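Long-range contacts in pullulanase (Bacillus acidopullulyticus, PDB 2WAN), which catalyses the hydrolysis of alpha-1,6-glucosidic linkages in pullulan and, as expected of a debranching enzyme, in starch-derived polysaccharides: residues G467-K472 and R806-K811; Q489-F494 and G519-T524; V767-G772 and P828-T833. All coordinates share one frame; numbering follows the deposited sequence. Where two conformers were deposited one is given.

Contact 1: residues G467-K472 and R806-K811; sequences GPDHVK and RKAQFK
Lys807 reaches across from helix 805-809 to the backbone of Lys472, its NZ lying 2.8 Å from Lys472 O. Its CG stands anti to the backbone N (chi1 175°), and the rest of the chain is fully extended, so the ammonium group is carried well clear of its own helix. The nitrogen meets the carbonyl obliquely, at a C=O...N angle of 136°, and is tilted 29° from the carbonyl plane. Two further groups, Glu480 OE1 through a salt bridge and Ser477 OG through a hydrogen bond, hold the same nitrogen, while Phe814 adds a cation-pi contact. A buried lysine is thus supplied with both acceptors and a compensating charge, which would probably favour its protonated form.

The aliphatic part of Lys807 is used as well. Val471 turns its CG1 anti to its own carbonyl carbon, and this methyl lies 4.0 Å from Lys807 CG. The same CG1 presses on the helix backbone, 3.7 Å from Ala808 CA, with Ala808 CB at 4.0 Å. Val471 therefore fits beside the small alanine and the base of the lysine chain, where the two backbones come closest.

Ala808 CB also faces the turn at Pro468, near the end of the loop. It sits 3.6 Å from Pro468 O and, more loosely, 4.5 Å from Pro468 CB. That turn is drawn together by a bond from Gly467 N to Val471 O, 2.8 Å long, which brings Pro468 and Val471 to the helix as one unit. Lys472 contributes its carbonyl, while its own extended side chain leads away.

The contact joins the loop entering helix 474-481 to the short helix just before helix 811-826, a junction between the first and last beta-alpha connections of the glycoside hydrolase (beta/alpha)8 barrel.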
ATOM      1  N   GLY A 467       7.267 -19.422 -30.078  1.00 12.38           N
ATOM      2  CA  GLY A 467       7.254 -18.114 -30.693  1.00 12.17           C
ATOM      3  C   GLY A 467       8.184 -18.095 -31.903  1.00 12.51           C
ATOM      4  O   GLY A 467       8.583 -19.170 -32.407  1.00 12.89           O
ATOM      5  N   PRO A 468       8.564 -16.892 -32.347  1.00 12.57           N
ATOM      6  CA  PRO A 468       9.498 -16.757 -33.472  1.00 13.33           C
ATOM      7  C   PRO A 468      10.802 -17.520 -33.249  1.00 13.37           C
ATOM      8  O   PRO A 468      11.335 -17.536 -32.130  1.00 13.08           O
ATOM      9  CB  PRO A 468       9.760 -15.246 -33.534  1.00 13.94           C
ATOM     10  CG  PRO A 468       8.528 -14.632 -32.970  1.00 13.88           C
ATOM     11  CD  PRO A 468       8.131 -15.571 -31.841  1.00 11.36           C
ATOM     12  N   ASP A 469      11.283 -18.192 -34.303  1.00 12.75           N
ATOM     13  CA  ASP A 469      12.512 -18.986 -34.266  0.50 13.86           C
ATOM     14  C   ASP A 469      12.508 -20.055 -33.190  1.00 16.23           C
ATOM     15  O   ASP A 469      13.544 -20.428 -32.644  1.00 17.03           O
ATOM     16  CB  ASP A 469      13.724 -18.069 -34.178  0.50 13.05           C
ATOM     17  CG  ASP A 469      13.745 -17.107 -35.306  0.50 14.98           C
ATOM     18  OD1 ASP A 469      13.839 -17.596 -36.450  0.50 13.54           O
ATOM     19  OD2 ASP A 469      13.589 -15.901 -35.055  0.50 17.48           O
ATOM     20  N   HIS A 470      11.299 -20.590 -32.940  1.00 13.90           N
ATOM     21  CA  HIS A 470      11.094 -21.748 -32.055  0.50 15.88           C
ATOM     22  C   HIS A 470      11.389 -21.485 -30.576  1.00 13.81           C
ATOM     23  O   HIS A 470      11.573 -22.432 -29.803  1.00 15.39           O
ATOM     24  CB  HIS A 470      11.916 -22.966 -32.521  0.50 17.13           C
ATOM     25  CG  HIS A 470      11.858 -23.215 -33.998  0.50 22.07           C
ATOM     26  ND1 HIS A 470      10.736 -23.708 -34.626  0.50 27.16           N
ATOM     27  CD2 HIS A 470      12.789 -23.042 -34.967  0.50 25.20           C
ATOM     28  CE1 HIS A 470      10.975 -23.825 -35.921  0.50 21.94           C
ATOM     29  NE2 HIS A 470      12.213 -23.428 -36.154  0.50 28.06           N
ATOM     30  N   VAL A 471      11.435 -20.209 -30.167  1.00 11.67           N
ATOM     31  CA  VAL A 471      11.599 -19.918 -28.732  1.00 11.29           C
ATOM     32  C   VAL A 471      10.391 -20.434 -27.942  1.00 11.10           C
ATOM     33  O   VAL A 471       9.265 -20.398 -28.423  1.00 11.09           O
ATOM     34  CB  VAL A 471      11.807 -18.407 -28.403  1.00 11.10           C
ATOM     35  CG1 VAL A 471      13.162 -17.899 -28.936  1.00 12.90           C
ATOM     36  CG2 VAL A 471      10.632 -17.535 -28.893  1.00 14.54           C
ATOM     37  N   LYS A 472      10.633 -20.902 -26.722  1.00 10.48           N
ATOM     38  CA  LYS A 472       9.533 -21.234 -25.826  1.00  9.64           C
ATOM     39  C   LYS A 472       8.866 -19.954 -25.376  1.00  8.79           C
ATOM     40  O   LYS A 472       9.541 -18.966 -25.056  1.00 11.78           O
ATOM     41  CB  LYS A 472      10.039 -22.005 -24.607  1.00 11.89           C
ATOM     42  CG  LYS A 472      10.677 -23.348 -24.973  1.00 14.69           C
ATOM     43  CD  LYS A 472      11.188 -24.097 -23.744  1.00 20.03           C
ATOM     44  CE  LYS A 472      11.725 -25.467 -24.148  1.00 27.20           C
ATOM     45  NZ  LYS A 472      12.120 -26.259 -22.957  1.00 30.89           N
ATOM     46  N   ARG A 806      11.361 -10.643 -29.481  1.00 10.04           N
ATOM     47  CA  ARG A 806      12.526 -10.083 -28.782  1.00 10.61           C
ATOM     48  C   ARG A 806      13.252 -11.131 -27.946  1.00 10.98           C
ATOM     49  O   ARG A 806      14.450 -11.009 -27.673  1.00 10.96           O
ATOM     50  CB  ARG A 806      12.134  -8.870 -27.948  1.00 10.69           C
ATOM     51  CG  ARG A 806      11.725  -7.706 -28.857  1.00 14.76           C
ATOM     52  CD  ARG A 806      11.374  -6.469 -28.105  1.00 19.40           C
ATOM     53  NE  ARG A 806      12.520  -5.705 -27.588  1.00 17.75           N
ATOM     54  CZ  ARG A 806      13.257  -4.832 -28.279  1.00 14.84           C
ATOM     55  NH1 ARG A 806      13.037  -4.587 -29.577  1.00 17.82           N
ATOM     56  NH2 ARG A 806      14.217  -4.172 -27.660  1.00 13.79           N
ATOM     57  N   LYS A 807      12.539 -12.177 -27.536  1.00  9.82           N
ATOM     58  CA  LYS A 807      13.251 -13.305 -26.933  1.00  8.95           C
ATOM     59  C   LYS A 807      14.147 -14.039 -27.942  1.00 11.19           C
ATOM     60  O   LYS A 807      15.236 -14.489 -27.578  1.00 11.51           O
ATOM     61  CB  LYS A 807      12.292 -14.280 -26.229  1.00  8.58           C
ATOM     62  CG  LYS A 807      12.998 -15.553 -25.670  1.00  8.41           C
ATOM     63  CD  LYS A 807      12.026 -16.428 -24.848  1.00 12.10           C
ATOM     64  CE  LYS A 807      12.771 -17.663 -24.351  1.00  9.59           C
ATOM     65  NZ  LYS A 807      11.834 -18.522 -23.545  1.00 10.00           N
ATOM     66  N   ALA A 808      13.701 -14.155 -29.195  1.00  9.42           N
ATOM     67  CA  ALA A 808      14.536 -14.731 -30.234  1.00 11.22           C
ATOM     68  C   ALA A 808      15.737 -13.806 -30.506  1.00  9.96           C
ATOM     69  O   ALA A 808      16.889 -14.255 -30.568  1.00 11.98           O
ATOM     70  CB  ALA A 808      13.715 -14.936 -31.505  1.00 11.25           C
ATOM     71  N   GLN A 809      15.448 -12.514 -30.597  1.00 10.52           N
ATOM     72  CA  GLN A 809      16.464 -11.513 -30.926  1.00 10.41           C
ATOM     73  C   GLN A 809      17.525 -11.392 -29.838  1.00 11.11           C
ATOM     74  O   GLN A 809      18.720 -11.187 -30.135  1.00 10.04           O
ATOM     75  CB  GLN A 809      15.784 -10.159 -31.123  1.00  9.81           C
ATOM     76  CG  GLN A 809      16.765  -9.025 -31.485  1.00 11.28           C
ATOM     77  CD  GLN A 809      16.063  -7.764 -31.925  1.00 14.85           C
ATOM     78  OE1 GLN A 809      14.874  -7.561 -31.661  1.00 15.04           O
ATOM     79  NE2 GLN A 809      16.804  -6.891 -32.607  1.00 18.28           N
ATOM     80  N   PHE A 810      17.079 -11.483 -28.579  1.00 10.46           N
ATOM     81  CA  PHE A 810      17.969 -11.292 -27.443  1.00 11.60           C
ATOM     82  C   PHE A 810      18.070 -12.528 -26.568  1.00  9.76           C
ATOM     83  O   PHE A 810      18.090 -12.431 -25.345  1.00  9.29           O
ATOM     84  CB  PHE A 810      17.567 -10.043 -26.648  1.00  8.92           C
ATOM     85  CG  PHE A 810      17.639  -8.762 -27.475  1.00 11.13           C
ATOM     86  CD1 PHE A 810      18.871  -8.257 -27.879  1.00  9.82           C
ATOM     87  CD2 PHE A 810      16.474  -8.110 -27.883  1.00 11.29           C
ATOM     88  CE1 PHE A 810      18.951  -7.084 -28.660  1.00 11.95           C
ATOM     89  CE2 PHE A 810      16.530  -6.942 -28.674  1.00 12.86           C
ATOM     90  CZ  PHE A 810      17.771  -6.434 -29.063  1.00 12.69           C
ATOM     91  N   LYS A 811      18.164 -13.685 -27.219  1.00 10.86           N
ATOM     92  CA  LYS A 811      18.233 -14.955 -26.507  1.00  9.62           C
ATOM     93  C   LYS A 811      19.438 -15.019 -25.565  1.00 10.94           C
ATOM     94  O   LYS A 811      19.351 -15.612 -24.496  1.00 11.33           O
ATOM     95  CB  LYS A 811      18.236 -16.137 -27.483  1.00 10.89           C
ATOM     96  CG  LYS A 811      18.027 -17.503 -26.805  1.00 10.93           C
ATOM     97  CD  LYS A 811      16.621 -17.598 -26.189  1.00 14.57           C
ATOM     98  CE  LYS A 811      16.490 -18.717 -25.190  1.00 18.37           C
ATOM     99  NZ  LYS A 811      17.075 -19.994 -25.611  1.00 22.15           N
TER

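Contact 2: residues Q489-F494 and G519-T524; sequences QPVEEF and GAYATT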
ATOM      1  N   GLN A 489      -0.588  -8.176 -12.495  1.00 10.10           N
ATOM      2  CA  GLN A 489      -1.210  -6.840 -12.413  1.00 10.22           C
ATOM      3  C   GLN A 489      -2.711  -7.052 -12.143  1.00  9.77           C
ATOM      4  O   GLN A 489      -3.214  -8.168 -12.303  1.00  9.78           O
ATOM      5  CB  GLN A 489      -0.931  -6.006 -13.664  1.00 10.06           C
ATOM      6  CG  GLN A 489       0.512  -5.507 -13.713  1.00 12.41           C
ATOM      7  CD  GLN A 489       0.683  -4.349 -14.685  1.00 14.26           C
ATOM      8  OE1 GLN A 489       1.190  -4.535 -15.779  1.00 15.26           O
ATOM      9  NE2 GLN A 489       0.231  -3.155 -14.291  1.00 14.00           N
ATOM     10  N   PRO A 490      -3.419  -6.020 -11.665  1.00  9.00           N
ATOM     11  CA  PRO A 490      -4.750  -6.254 -11.058  1.00  9.06           C
ATOM     12  C   PRO A 490      -5.737  -7.149 -11.820  1.00  9.91           C
ATOM     13  O   PRO A 490      -6.109  -6.871 -12.976  1.00  9.56           O
ATOM     14  CB  PRO A 490      -5.290  -4.843 -10.895  1.00 12.06           C
ATOM     15  CG  PRO A 490      -4.029  -4.084 -10.499  1.00  7.76           C
ATOM     16  CD  PRO A 490      -2.971  -4.624 -11.464  1.00  8.97           C
ATOM     17  N   VAL A 491      -6.141  -8.222 -11.152  1.00  8.90           N
ATOM     18  CA  VAL A 491      -7.218  -9.097 -11.659  1.00  9.13           C
ATOM     19  C   VAL A 491      -8.518  -9.007 -10.829  1.00 11.34           C
ATOM     20  O   VAL A 491      -9.472  -9.733 -11.098  1.00  9.64           O
ATOM     21  CB  VAL A 491      -6.755 -10.564 -11.834  1.00 11.09           C
ATOM     22  CG1 VAL A 491      -5.559 -10.649 -12.817  1.00 10.40           C
ATOM     23  CG2 VAL A 491      -6.440 -11.232 -10.467  1.00  9.38           C
ATOM     24  N   GLU A 492      -8.558  -8.151  -9.808  1.00  9.20           N
ATOM     25  CA  GLU A 492      -9.851  -7.837  -9.165  1.00  9.79           C
ATOM     26  C   GLU A 492     -10.589  -6.848 -10.061  1.00 11.44           C
ATOM     27  O   GLU A 492     -10.017  -5.831 -10.483  1.00 11.05           O
ATOM     28  CB  GLU A 492      -9.672  -7.254  -7.768  1.00 10.84           C
ATOM     29  CG  GLU A 492      -9.020  -8.239  -6.805  1.00  8.90           C
ATOM     30  CD  GLU A 492      -8.736  -7.670  -5.431  1.00 12.71           C
ATOM     31  OE1 GLU A 492      -8.758  -6.425  -5.253  1.00 12.81           O
ATOM     32  OE2 GLU A 492      -8.463  -8.497  -4.523  1.00 12.83           O
ATOM     33  N   GLU A 493     -11.857  -7.165 -10.349  1.00  9.60           N
ATOM     34  CA  GLU A 493     -12.718  -6.391 -11.249  1.00  9.44           C
ATOM     35  C   GLU A 493     -12.578  -4.873 -11.122  1.00 10.01           C
ATOM     36  O   GLU A 493     -12.782  -4.295 -10.045  1.00 10.34           O
ATOM     37  CB  GLU A 493     -14.192  -6.762 -11.008  1.00 11.76           C
ATOM     38  CG  GLU A 493     -15.168  -6.073 -11.970  1.00  8.82           C
ATOM     39  CD  GLU A 493     -15.245  -6.712 -13.342  1.00 11.75           C
ATOM     40  OE1 GLU A 493     -14.592  -7.745 -13.582  1.00 11.66           O
ATOM     41  OE2 GLU A 493     -15.950  -6.149 -14.213  1.00 12.72           O
ATOM     42  N   PHE A 494     -12.248  -4.253 -12.245  1.00 10.58           N
ATOM     43  CA  PHE A 494     -12.077  -2.812 -12.309  1.00 12.25           C
ATOM     44  C   PHE A 494     -13.029  -2.164 -13.325  1.00 12.35           C
ATOM     45  O   PHE A 494     -13.625  -2.844 -14.171  1.00 13.51           O
ATOM     46  CB  PHE A 494     -10.597  -2.431 -12.547  1.00 11.08           C
ATOM     47  CG  PHE A 494      -9.933  -3.151 -13.698  1.00 12.24           C
ATOM     48  CD1 PHE A 494     -10.055  -2.665 -14.998  1.00 10.58           C
ATOM     49  CD2 PHE A 494      -9.151  -4.306 -13.481  1.00  8.49           C
ATOM     50  CE1 PHE A 494      -9.433  -3.308 -16.072  1.00 10.26           C
ATOM     51  CE2 PHE A 494      -8.520  -4.947 -14.551  1.00  9.39           C
ATOM     52  CZ  PHE A 494      -8.660  -4.453 -15.849  1.00 10.56           C
ATOM     53  N   GLY A 519     -13.426  -9.511 -15.786  1.00 10.18           N
ATOM     54  CA  GLY A 519     -14.114 -10.218 -16.873  1.00 10.96           C
ATOM     55  C   GLY A 519     -13.392 -10.192 -18.203  1.00 11.91           C
ATOM     56  O   GLY A 519     -13.462 -11.151 -18.982  1.00 10.66           O
ATOM     57  N   ALA A 520     -12.689  -9.090 -18.467  1.00 11.58           N
ATOM     58  CA  ALA A 520     -12.020  -8.889 -19.767  1.00 10.39           C
ATOM     59  C   ALA A 520     -10.989  -9.991 -20.054  1.00 12.80           C
ATOM     60  O   ALA A 520     -10.732 -10.305 -21.210  1.00 12.07           O
ATOM     61  CB  ALA A 520     -11.351  -7.491 -19.841  1.00  9.93           C
ATOM     62  N   TYR A 521     -10.437 -10.597 -19.000  1.00 10.62           N
ATOM     63  CA  TYR A 521      -9.426 -11.654 -19.169  1.00  9.92           C
ATOM     64  C   TYR A 521     -10.021 -13.068 -19.220  1.00 11.06           C
ATOM     65  O   TYR A 521      -9.280 -14.037 -19.383  1.00 10.91           O
ATOM     66  CB  TYR A 521      -8.355 -11.552 -18.050  1.00  9.07           C
ATOM     67  CG  TYR A 521      -7.760 -10.169 -17.874  1.00 11.41           C
ATOM     68  CD1 TYR A 521      -7.471  -9.368 -18.987  1.00 10.75           C
ATOM     69  CD2 TYR A 521      -7.469  -9.663 -16.599  1.00  9.69           C
ATOM     70  CE1 TYR A 521      -6.930  -8.072 -18.839  1.00 11.91           C
ATOM     71  CE2 TYR A 521      -6.923  -8.356 -16.435  1.00  8.79           C
ATOM     72  CZ  TYR A 521      -6.655  -7.586 -17.577  1.00 10.28           C
ATOM     73  OH  TYR A 521      -6.124  -6.325 -17.446  1.00 12.64           O
ATOM     74  N   ALA A 522     -11.352 -13.179 -19.084  1.00 10.07           N
ATOM     75  CA  ALA A 522     -12.051 -14.460 -19.244  1.00  9.97           C
ATOM     76  C   ALA A 522     -12.486 -14.636 -20.689  1.00  8.70           C
ATOM     77  O   ALA A 522     -12.622 -13.640 -21.414  1.00 11.04           O
ATOM     78  CB  ALA A 522     -13.274 -14.505 -18.328  1.00 10.18           C
ATOM     79  N   THR A 523     -12.741 -15.887 -21.102  1.00  8.79           N
ATOM     80  CA  THR A 523     -13.230 -16.141 -22.457  1.00  8.44           C
ATOM     81  C   THR A 523     -14.646 -15.568 -22.675  1.00 11.05           C
ATOM     82  O   THR A 523     -15.066 -15.310 -23.812  1.00 12.57           O
ATOM     83  CB  THR A 523     -13.188 -17.637 -22.850  1.00 10.35           C
ATOM     84  OG1 THR A 523     -14.030 -18.402 -21.978  1.00 12.00           O
ATOM     85  CG2 THR A 523     -11.757 -18.170 -22.796  1.00 12.07           C
ATOM     86  N   THR A 524     -15.359 -15.372 -21.574  1.00 11.27           N
ATOM     87  CA  THR A 524     -16.649 -14.681 -21.587  1.00  9.36           C
ATOM     88  C   THR A 524     -16.869 -13.989 -20.236  1.00  9.62           C
ATOM     89  O   THR A 524     -16.453 -14.506 -19.194  1.00 10.17           O
ATOM     90  CB  THR A 524     -17.834 -15.656 -21.859  1.00 11.01           C
ATOM     91  OG1 THR A 524     -19.064 -14.917 -21.860  1.00 10.29           O
ATOM     92  CG2 THR A 524     -17.932 -16.719 -20.771  1.00 11.97           C
TER
HETATM   93  O   HOH W   1      -4.765  -5.930 -15.109  1.00 11.39           O
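Glu493 OE1 is gripped by two groups, Gly519 N at 3.1 Å and Arg530 NH1 in a salt bridge. The amide approaches the syn lone pair, though the bond is bent, with an N-H...O angle of 140°. Glu493 gets there by holding CG anti to its backbone N (chi1 -176°) and then folding at chi2. Its other oxygen, OE2, forms a salt bridge with Arg512, so both carboxylate oxygens are held, and the two arginines would be expected to keep the group ionised.

Tyr521 makes the second link. Its OH donates to a water 2.7 Å away, which in turn donates to Pro490 O, also at 2.7 Å. Pro490 O itself lies in the plane of the tyrosine ring, at its edge, 3.9 Å from CE2. The hydroxyl meets the edge of Phe494, 3.5 Å from CZ, and the two aromatic side chains cross at about a right angle. Val491 CG1 packs loosely near Tyr521 CD2.

Both segments belong to the long excursion between strand 485-488 and helix 529-543, the second beta-alpha connection of the amylase-type (beta/alpha)8 barrel.

Contact 3: residues V767-G772 and P828-T833; sequences VFTSQG and PAFRMT. With SO4 (sulfate ion), chain J.
The turn from helix 753-769 into strand 773-777, the last strand of the catalytic barrel, is clasped here to the loop that leaves helix 811-826. Gln771 carries the contact with its carboxamide. CG stands anti to the carbonyl carbon (chi1 -55°), and a bend at chi2 brings the amide group round to the opposing backbone. NE2 donates to Ala829 O over 3.0 Å, nearly straight at 162° and on a carbonyl lone pair. OE1 accepts from Met832 N at 2.9 Å in the plane of the amide, although this bond is more bent, at 134°. A water also donates to OE1 and to Met832 O while accepting from Gly772 N, so the oxygen is held twice and the amide cannot easily flip. An alanine here would probably leave Ala829 O and Met832 N without these mates and the bridging water less firmly held.

Met832 brings its terminal CE to within 3.6 Å of Gln771 NE2. Such alpha-to-beta turns lie at the N-terminal end of a (beta/alpha)8 barrel, here next to the C-terminal all-beta domain, whose Leu856 touches both Gln771 and Phe830. The phenylalanine ring runs beside Thr769: Thr769 O lies at its edge, 3.5 Å from CD1, while Thr769 CB and CG2 are both 4.0 Å from CE1.

On the far side of the loop, Arg831 grips a sulfate ion, probably from the crystallisation liquor, with NH1 to O4 at 2.7 Å and NH2 to O3 at 2.9 Å. Asp432 forms a salt bridge with NH1, Arg824 O accepts from NE, and Pro828 CA rests against one face of the guanidinium.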
ATOM      1  N   VAL A 767      20.437  -6.952  -8.570  1.00  8.02           N
ATOM      2  CA  VAL A 767      19.164  -7.380  -7.981  1.00 10.72           C
ATOM      3  C   VAL A 767      19.197  -8.876  -7.612  1.00 12.41           C
ATOM      4  O   VAL A 767      18.799  -9.267  -6.501  1.00 11.73           O
ATOM      5  CB  VAL A 767      17.962  -7.043  -8.888  1.00 11.77           C
ATOM      6  CG1 VAL A 767      16.654  -7.672  -8.314  1.00  9.50           C
ATOM      7  CG2 VAL A 767      17.803  -5.531  -9.024  1.00 11.17           C
ATOM      8  N   PHE A 768      19.703  -9.711  -8.519  1.00 10.19           N
ATOM      9  CA  PHE A 768      19.674 -11.162  -8.311  1.00  9.20           C
ATOM     10  C   PHE A 768      20.717 -11.674  -7.314  1.00 10.87           C
ATOM     11  O   PHE A 768      20.589 -12.812  -6.811  1.00 13.90           O
ATOM     12  CB  PHE A 768      19.845 -11.905  -9.644  1.00  7.92           C
ATOM     13  CG  PHE A 768      18.739 -11.638 -10.655  1.00  9.84           C
ATOM     14  CD1 PHE A 768      17.399 -11.588 -10.258  1.00 13.07           C
ATOM     15  CD2 PHE A 768      19.050 -11.480 -11.996  1.00 12.86           C
ATOM     16  CE1 PHE A 768      16.375 -11.388 -11.209  1.00 16.46           C
ATOM     17  CE2 PHE A 768      18.058 -11.264 -12.955  1.00 13.20           C
ATOM     18  CZ  PHE A 768      16.712 -11.233 -12.561  1.00 13.97           C
ATOM     19  N   THR A 769      21.750 -10.873  -7.026  1.00  8.73           N
ATOM     20  CA  THR A 769      22.821 -11.346  -6.127  1.00  8.33           C
ATOM     21  C   THR A 769      22.865 -10.629  -4.775  1.00  8.99           C
ATOM     22  O   THR A 769      23.730 -10.949  -3.937  1.00 10.73           O
ATOM     23  CB  THR A 769      24.223 -11.312  -6.797  1.00  9.07           C
ATOM     24  OG1 THR A 769      24.499 -10.000  -7.301  1.00 10.22           O
ATOM     25  CG2 THR A 769      24.289 -12.331  -7.930  1.00  8.46           C
ATOM     26  N   SER A 770      21.941  -9.687  -4.569  1.00 11.29           N
ATOM     27  CA  SER A 770      21.820  -8.945  -3.299  1.00 11.08           C
ATOM     28  C   SER A 770      20.969  -9.736  -2.304  1.00 12.13           C
ATOM     29  O   SER A 770      20.029 -10.450  -2.694  1.00  9.88           O
ATOM     30  CB  SER A 770      21.165  -7.588  -3.538  1.00 12.94           C
ATOM     31  OG  SER A 770      22.068  -6.709  -4.208  1.00 11.14           O
ATOM     32  N   GLN A 771      21.280  -9.600  -1.018  1.00  9.30           N
ATOM     33  CA  GLN A 771      20.367 -10.114   0.019  1.00 10.15           C
ATOM     34  C   GLN A 771      19.032  -9.368  -0.064  1.00  9.63           C
ATOM     35  O   GLN A 771      19.000  -8.175  -0.380  1.00  9.49           O
ATOM     36  CB  GLN A 771      20.975  -9.941   1.421  1.00 10.24           C
ATOM     37  CG  GLN A 771      22.372 -10.571   1.585  1.00 12.35           C
ATOM     38  CD  GLN A 771      22.359 -12.086   1.439  1.00 11.50           C
ATOM     39  OE1 GLN A 771      21.485 -12.764   1.975  1.00 12.00           O
ATOM     40  NE2 GLN A 771      23.337 -12.622   0.711  1.00  9.36           N
ATOM     41  N   GLY A 772      17.930 -10.063   0.229  1.00 10.48           N
ATOM     42  CA  GLY A 772      16.606  -9.469   0.088  1.00 10.05           C
ATOM     43  C   GLY A 772      15.733 -10.253  -0.883  1.00  9.39           C
ATOM     44  O   GLY A 772      16.016 -11.429  -1.195  1.00  9.00           O
ATOM     45  N   PRO A 828      21.790 -20.847  -1.403  1.00  9.21           N
ATOM     46  CA  PRO A 828      21.106 -20.124  -0.332  1.00  9.43           C
ATOM     47  C   PRO A 828      21.954 -19.058   0.400  1.00  8.80           C
ATOM     48  O   PRO A 828      21.403 -18.259   1.161  1.00  8.80           O
ATOM     49  CB  PRO A 828      20.620 -21.257   0.603  1.00 10.06           C
ATOM     50  CG  PRO A 828      21.592 -22.395   0.378  1.00 10.53           C
ATOM     51  CD  PRO A 828      21.928 -22.290  -1.116  1.00  9.73           C
ATOM     52  N   ALA A 829      23.267 -19.011   0.148  1.00  8.39           N
ATOM     53  CA  ALA A 829      24.119 -17.917   0.668  1.00  9.17           C
ATOM     54  C   ALA A 829      23.629 -16.553   0.190  1.00  9.49           C
ATOM     55  O   ALA A 829      23.769 -15.560   0.893  1.00 10.40           O
ATOM     56  CB  ALA A 829      25.566 -18.117   0.230  1.00  9.12           C
ATOM     57  N   PHE A 830      23.045 -16.519  -1.009  1.00  9.66           N
ATOM     58  CA  PHE A 830      22.437 -15.305  -1.553  1.00 10.65           C
ATOM     59  C   PHE A 830      21.117 -14.918  -0.885  1.00 10.64           C
ATOM     60  O   PHE A 830      20.587 -13.825  -1.141  1.00 10.87           O
ATOM     61  CB  PHE A 830      22.188 -15.477  -3.060  1.00  8.47           C
ATOM     62  CG  PHE A 830      23.455 -15.566  -3.887  1.00  9.21           C
ATOM     63  CD1 PHE A 830      24.264 -14.451  -4.072  1.00 11.71           C
ATOM     64  CD2 PHE A 830      23.807 -16.770  -4.488  1.00 10.69           C
ATOM     65  CE1 PHE A 830      25.432 -14.538  -4.850  1.00 12.62           C
ATOM     66  CE2 PHE A 830      24.962 -16.874  -5.278  1.00 11.81           C
ATOM     67  CZ  PHE A 830      25.782 -15.749  -5.448  1.00 12.82           C
ATOM     68  N   ARG A 831      20.604 -15.796  -0.011  1.00 10.07           N
ATOM     69  CA  ARG A 831      19.242 -15.689   0.503  1.00  9.83           C
ATOM     70  C   ARG A 831      19.238 -15.900   2.019  1.00 10.79           C
ATOM     71  O   ARG A 831      18.379 -16.602   2.575  1.00 12.22           O
ATOM     72  CB  ARG A 831      18.350 -16.731  -0.182  1.00 10.10           C
ATOM     73  CG  ARG A 831      18.215 -16.485  -1.687  1.00 10.46           C
ATOM     74  CD  ARG A 831      17.324 -17.542  -2.321  1.00 11.29           C
ATOM     75  NE  ARG A 831      18.060 -18.751  -2.675  1.00 14.64           N
ATOM     76  CZ  ARG A 831      17.958 -19.936  -2.084  1.00 13.42           C
ATOM     77  NH1 ARG A 831      17.151 -20.137  -1.034  1.00 15.58           N
ATOM     78  NH2 ARG A 831      18.680 -20.944  -2.550  1.00 14.90           N
ATOM     79  N   MET A 832      20.205 -15.282   2.697  1.00  9.86           N
ATOM     80  CA  MET A 832      20.185 -15.293   4.177  1.00 10.70           C
ATOM     81  C   MET A 832      18.881 -14.678   4.692  1.00  9.60           C
ATOM     82  O   MET A 832      18.287 -13.805   4.033  1.00 13.27           O
ATOM     83  CB  MET A 832      21.425 -14.592   4.737  1.00  9.56           C
ATOM     84  CG  MET A 832      22.665 -15.368   4.442  1.00 15.14           C
ATOM     85  SD  MET A 832      24.143 -14.620   5.152  1.00 12.90           S
ATOM     86  CE  MET A 832      24.906 -13.884   3.693  1.00 13.27           C
ATOM     87  N   THR A 833      18.412 -15.151   5.848  1.00 11.64           N
ATOM     88  CA  THR A 833      17.066 -14.779   6.310  1.00 12.58           C
ATOM     89  C   THR A 833      17.048 -13.813   7.511  1.00 14.25           C
ATOM     90  O   THR A 833      15.994 -13.249   7.840  1.00 12.12           O
ATOM     91  CB  THR A 833      16.215 -16.028   6.662  1.00 13.87           C
ATOM     92  OG1 THR A 833      16.834 -16.735   7.741  1.00 13.21           O
ATOM     93  CG2 THR A 833      16.051 -16.982   5.440  1.00 14.47           C
TER
HETATM   94  S   SO4 J1930      16.951 -23.725  -0.581  1.00 28.09           S
HETATM   95  O1  SO4 J1930      17.199 -24.801   0.378  1.00 29.28           O
HETATM   96  O2  SO4 J1930      15.859 -24.115  -1.488  1.00 29.79           O
HETATM   97  O3  SO4 J1930      18.169 -23.521  -1.396  1.00 20.52           O
HETATM   98  O4  SO4 J1930      16.541 -22.513   0.158  1.00 25.16           O
HETATM   99  O   HOH W   2      18.611 -12.514   1.588  1.00 10.74           O

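Overall arrangement
The three contacts are separate, none touching another, yet all involve the catalytic barrel. Contacts 1 and 2 lie in beta-to-alpha connections, the side of the barrel on which enzymes of this family carry the active site; their centres are 28 Å apart. Contact 3 belongs to the other end, where helix 753-769 turns back into a strand. Its nearest atoms are about 12 Å from contact 1 and about 17 Å from contact 2. Contacts 1 and 3 interlock along the chain, since 767-772 falls between the two segments of contact 1 and 828-833 after both; helix 811-826 joins their second segments. Contact 1 is the most peripheral, 36 Å from the chain centre.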